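Local coordinates for protein aldehyde dehydrogenase (Burkholderia cenocepacia, PDB 4O6R) that probably oxidises aldehydes to carboxylic acids with NAD(P)+ as cofactor, and is seen here with adenosine monophosphate bound in a nucleotide pocket, at residues 286-289 against 290-293; 295-298 against 299-303. All coordinates share one frame; numbering follows the deposited sequence. Where two conformers were deposited one is given.

Interaction 1 of 2, residues 286-289 against 290-293; sequences GQAC and IAGS
Ala288 and Ala291 stand at the two ends of a type I beta turn, with Cys289 and Ile290 at its corners. The turn is closed by Ala291 N donating to Ala288 O at 3.0 Å, a fairly straight bond (160° at the hydrogen) whose donor sits well above the carbonyl plane. The two methyl groups meet at 4.3 Å between their CB atoms, and Ala291 CB also comes within 4.0 Å of Gly286 O. A water lies 2.8 Å from both Cys289 O and Ala291 O, bridging the two carbonyls, though it has more acceptors in reach than protons to give. Gly286 to Cys289 spells the Gly-Gln-x-Cys signature of aldehyde dehydrogenases, whose cysteine is the family's nucleophile, so Cys289 is probably that residue here; its side chain is about 8 Å from the bound AMP. The side chain of Ile290 packs against Met441 and Trp443 of strand 441-444. Further out, Gln287, just before the turn, is tied on both its backbone and side chain: its O accepts from the side-chain amides of Asn157 and Asn284, and its OE1 takes the backbone N of Thr332. Ala291 rests against Ile281 of helix 270-282.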
loop_
_atom_site.group_PDB
_atom_site.type_symbol
_atom_site.label_atom_id
_atom_site.label_comp_id
_atom_site.label_asym_id
_atom_site.label_seq_id
_atom_site.Cartn_x
_atom_site.Cartn_y
_atom_site.Cartn_z
ATOM N N GLY A 286 -32.103 8.627 17.370
ATOM C CA GLY A 286 -31.385 7.486 17.931
ATOM C C GLY A 286 -31.350 6.212 17.113
ATOM O O GLY A 286 -30.843 5.174 17.590
ATOM N N GLN A 287 -31.811 6.282 15.866
ATOM C CA GLN A 287 -31.910 5.118 15.010
ATOM C C GLN A 287 -30.626 5.018 14.183
ATOM O O GLN A 287 -30.582 5.305 12.976
ATOM C CB GLN A 287 -33.153 5.219 14.120
ATOM C CG GLN A 287 -34.450 5.332 14.899
ATOM C CD GLN A 287 -35.636 5.784 14.033
ATOM O OE1 GLN A 287 -36.712 5.194 14.074
ATOM N NE2 GLN A 287 -35.427 6.820 13.249
ATOM N N ALA A 288 -29.557 4.677 14.900
ATOM C CA ALA A 288 -28.230 4.631 14.352
ATOM C C ALA A 288 -27.495 3.559 15.120
ATOM O O ALA A 288 -27.458 3.580 16.337
ATOM C CB ALA A 288 -27.524 5.983 14.505
ATOM N N CYS A 289 -26.901 2.611 14.416
ATOM C CA CYS A 289 -26.227 1.535 15.107
ATOM C C CYS A 289 -24.987 2.052 15.853
ATOM O O CYS A 289 -24.516 1.388 16.770
ATOM C CB CYS A 289 -25.890 0.398 14.140
ATOM S SG CYS A 289 -27.328 -0.285 13.259
ATOM N N ILE A 290 -24.484 3.240 15.486
ATOM C CA ILE A 290 -23.390 3.884 16.236
ATOM C C ILE A 290 -23.804 4.956 17.228
ATOM O O ILE A 290 -22.952 5.729 17.705
ATOM C CB ILE A 290 -22.346 4.517 15.284
ATOM C CG1 ILE A 290 -23.013 5.428 14.244
ATOM C CG2 ILE A 290 -21.545 3.391 14.652
ATOM C CD1 ILE A 290 -22.024 6.320 13.479
ATOM N N ALA A 291 -25.094 5.005 17.544
ATOM C CA ALA A 291 -25.592 5.999 18.492
ATOM C C ALA A 291 -24.842 5.911 19.793
ATOM O O ALA A 291 -24.536 4.822 20.246
ATOM C CB ALA A 291 -27.055 5.780 18.756
ATOM N N GLY A 292 -24.575 7.069 20.408
ATOM C CA GLY A 292 -23.990 7.130 21.735
ATOM C C GLY A 292 -25.038 6.805 22.792
ATOM O O GLY A 292 -25.471 7.699 23.537
ATOM N N SER A 293 -25.412 5.527 22.884
ATOM C CA SER A 293 -26.552 5.138 23.740
ATOM C C SER A 293 -26.216 4.903 25.213
ATOM O O SER A 293 -27.142 4.704 26.032
ATOM C CB SER A 293 -27.254 3.893 23.183
ATOM O OG SER A 293 -26.321 2.832 22.933
HETATM O O HOH W 1 -24.560 2.179 19.429
#

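Interaction 2 of 2, residues 295-298 against 299-303; sequences LVLH and ERIAD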
loop_
_atom_site.group_PDB
_atom_site.type_symbol
_atom_site.label_atom_id
_atom_site.label_comp_id
_atom_site.label_asym_id
_atom_site.label_seq_id
_atom_site.Cartn_x
_atom_site.Cartn_y
_atom_site.Cartn_z
ATOM N N LEU A 295 -24.122 6.922 28.066
ATOM C CA LEU A 295 -23.385 8.105 28.422
ATOM C C LEU A 295 -22.724 7.790 29.730
ATOM O O LEU A 295 -23.401 7.490 30.717
ATOM C CB LEU A 295 -24.338 9.284 28.494
ATOM C CG LEU A 295 -23.756 10.628 28.831
ATOM C CD1 LEU A 295 -22.865 11.097 27.708
ATOM C CD2 LEU A 295 -24.877 11.605 29.111
ATOM N N VAL A 296 -21.399 7.752 29.715
ATOM C CA VAL A 296 -20.609 7.232 30.801
ATOM C C VAL A 296 -19.853 8.428 31.388
ATOM O O VAL A 296 -18.892 8.917 30.779
ATOM C CB VAL A 296 -19.624 6.142 30.321
ATOM C CG1 VAL A 296 -18.811 5.622 31.499
ATOM C CG2 VAL A 296 -20.360 4.998 29.639
ATOM N N LEU A 297 -20.295 8.919 32.547
ATOM C CA LEU A 297 -19.869 10.232 33.043
ATOM C C LEU A 297 -19.022 10.122 34.296
ATOM O O LEU A 297 -19.379 9.398 35.224
ATOM C CB LEU A 297 -21.090 11.073 33.408
ATOM C CG LEU A 297 -22.072 11.338 32.274
ATOM C CD1 LEU A 297 -23.269 12.075 32.834
ATOM C CD2 LEU A 297 -21.425 12.168 31.166
ATOM N N HIS A 298 -17.913 10.854 34.328
ATOM C CA HIS A 298 -17.084 10.888 35.506
ATOM C C HIS A 298 -17.889 11.499 36.658
ATOM O O HIS A 298 -18.568 12.504 36.487
ATOM C CB HIS A 298 -15.817 11.708 35.281
ATOM C CG HIS A 298 -14.808 11.530 36.365
ATOM N ND1 HIS A 298 -14.878 12.218 37.550
ATOM C CD2 HIS A 298 -13.766 10.682 36.488
ATOM C CE1 HIS A 298 -13.899 11.835 38.352
ATOM N NE2 HIS A 298 -13.200 10.909 37.725
ATOM N N GLU A 299 -17.787 10.882 37.816
ATOM C CA GLU A 299 -18.555 11.297 38.999
ATOM C C GLU A 299 -18.440 12.805 39.327
ATOM O O GLU A 299 -19.399 13.413 39.783
ATOM C CB GLU A 299 -18.133 10.464 40.220
ATOM C CG GLU A 299 -19.035 10.650 41.447
ATOM C CD GLU A 299 -20.466 10.116 41.221
ATOM O OE1 GLU A 299 -20.586 8.875 40.972
ATOM O OE2 GLU A 299 -21.455 10.918 41.263
ATOM N N ARG A 300 -17.252 13.378 39.164
ATOM C CA ARG A 300 -17.037 14.785 39.487
ATOM C C ARG A 300 -17.848 15.744 38.624
ATOM O O ARG A 300 -18.194 16.800 39.100
ATOM C CB ARG A 300 -15.544 15.166 39.436
ATOM C CG ARG A 300 -14.707 14.549 40.545
ATOM C CD ARG A 300 -15.025 15.225 41.884
ATOM N NE ARG A 300 -14.832 14.354 43.048
ATOM C CZ ARG A 300 -13.695 14.235 43.735
ATOM N NH1 ARG A 300 -12.602 14.915 43.374
ATOM N NH2 ARG A 300 -13.656 13.417 44.785
ATOM N N ILE A 301 -18.142 15.376 37.380
ATOM C CA ILE A 301 -18.895 16.259 36.463
ATOM C C ILE A 301 -20.290 15.746 36.094
ATOM O O ILE A 301 -21.043 16.417 35.373
ATOM C CB ILE A 301 -18.084 16.626 35.200
ATOM C CG1 ILE A 301 -17.575 15.416 34.397
ATOM C CG2 ILE A 301 -16.874 17.463 35.574
ATOM C CD1 ILE A 301 -18.633 14.654 33.670
ATOM N N ALA A 302 -20.662 14.569 36.601
ATOM C CA ALA A 302 -21.920 13.938 36.147
ATOM C C ALA A 302 -23.137 14.809 36.377
ATOM O O ALA A 302 -23.898 15.036 35.455
ATOM C CB ALA A 302 -22.094 12.582 36.799
ATOM N N ASP A 303 -23.282 15.350 37.589
ATOM C CA ASP A 303 -24.453 16.134 37.923
ATOM C C ASP A 303 -24.509 17.425 37.123
ATOM O O ASP A 303 -25.553 17.761 36.572
ATOM C CB ASP A 303 -24.543 16.376 39.442
ATOM C CG ASP A 303 -24.672 15.049 40.228
ATOM O OD1 ASP A 303 -25.614 14.298 39.977
ATOM O OD2 ASP A 303 -23.783 14.702 41.049
#
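His298 and Arg300 lie side by side and point the same way, at the beta turn through which strand 294-298 runs into helix 302-315, a strand-turn-helix unit of the family's alpha/beta fold. With CG anti to its backbone N (chi1 -168°), the imidazole lies alongside the turn, its ND1 edge towards Arg300 N, and ND1 accepts a bond from Arg300 N at 3.1 Å, nearly straight at 160° and with the donor tilted somewhat from the ring plane. Accepting here would require ND1 to carry no proton, which is consistent with a neutral ring protonated at NE2. Arg300 CA lies in plane at the ring edge, and Arg300 CG approaches His298 CE1 to 3.6 Å; farther along, the guanidinium leads away and stands almost perpendicular to the imidazole (82°). The ring also makes an edge-to-face contact with Phe401 of strand 395-401. The backbone closes the same turn, as Ile301 N donates to His298 O from above the carbonyl plane. On the buried side, Leu297 and Ala302 meet, their CB atoms 3.8 Å apart, while Leu297 also packs on Phe305 and Leu306 one turn further along the helix. Glu299 bends its chain at chi2 and pairs with Arg400, which also takes Asp303. The end of Ile301 comes back towards the strand, CD1 reaching 3.5 Å from His298 O.

In the fold
Coming from the N terminus, the chain leaves helix 270-282 and enters the loop where interaction 1 closes a four-residue turn, well inside the subunit and near the nucleotide pocket. It then passes straight into strand 294-298, at whose far end interaction 2 closes a second turn and starts helix 302-315. The two are in series, neither nested nor crossing, with centres about 20 Å apart and no direct touch. Strand 395-401 pairs with the start of the strand: Thr397 bonds through its backbone to Ser293 and Leu295. Strand 294-298, an interior strand between 261-264 and 395-401, thus leads from the buried loop that probably carries the catalytic cysteine to the peripheral start of helix 302-315.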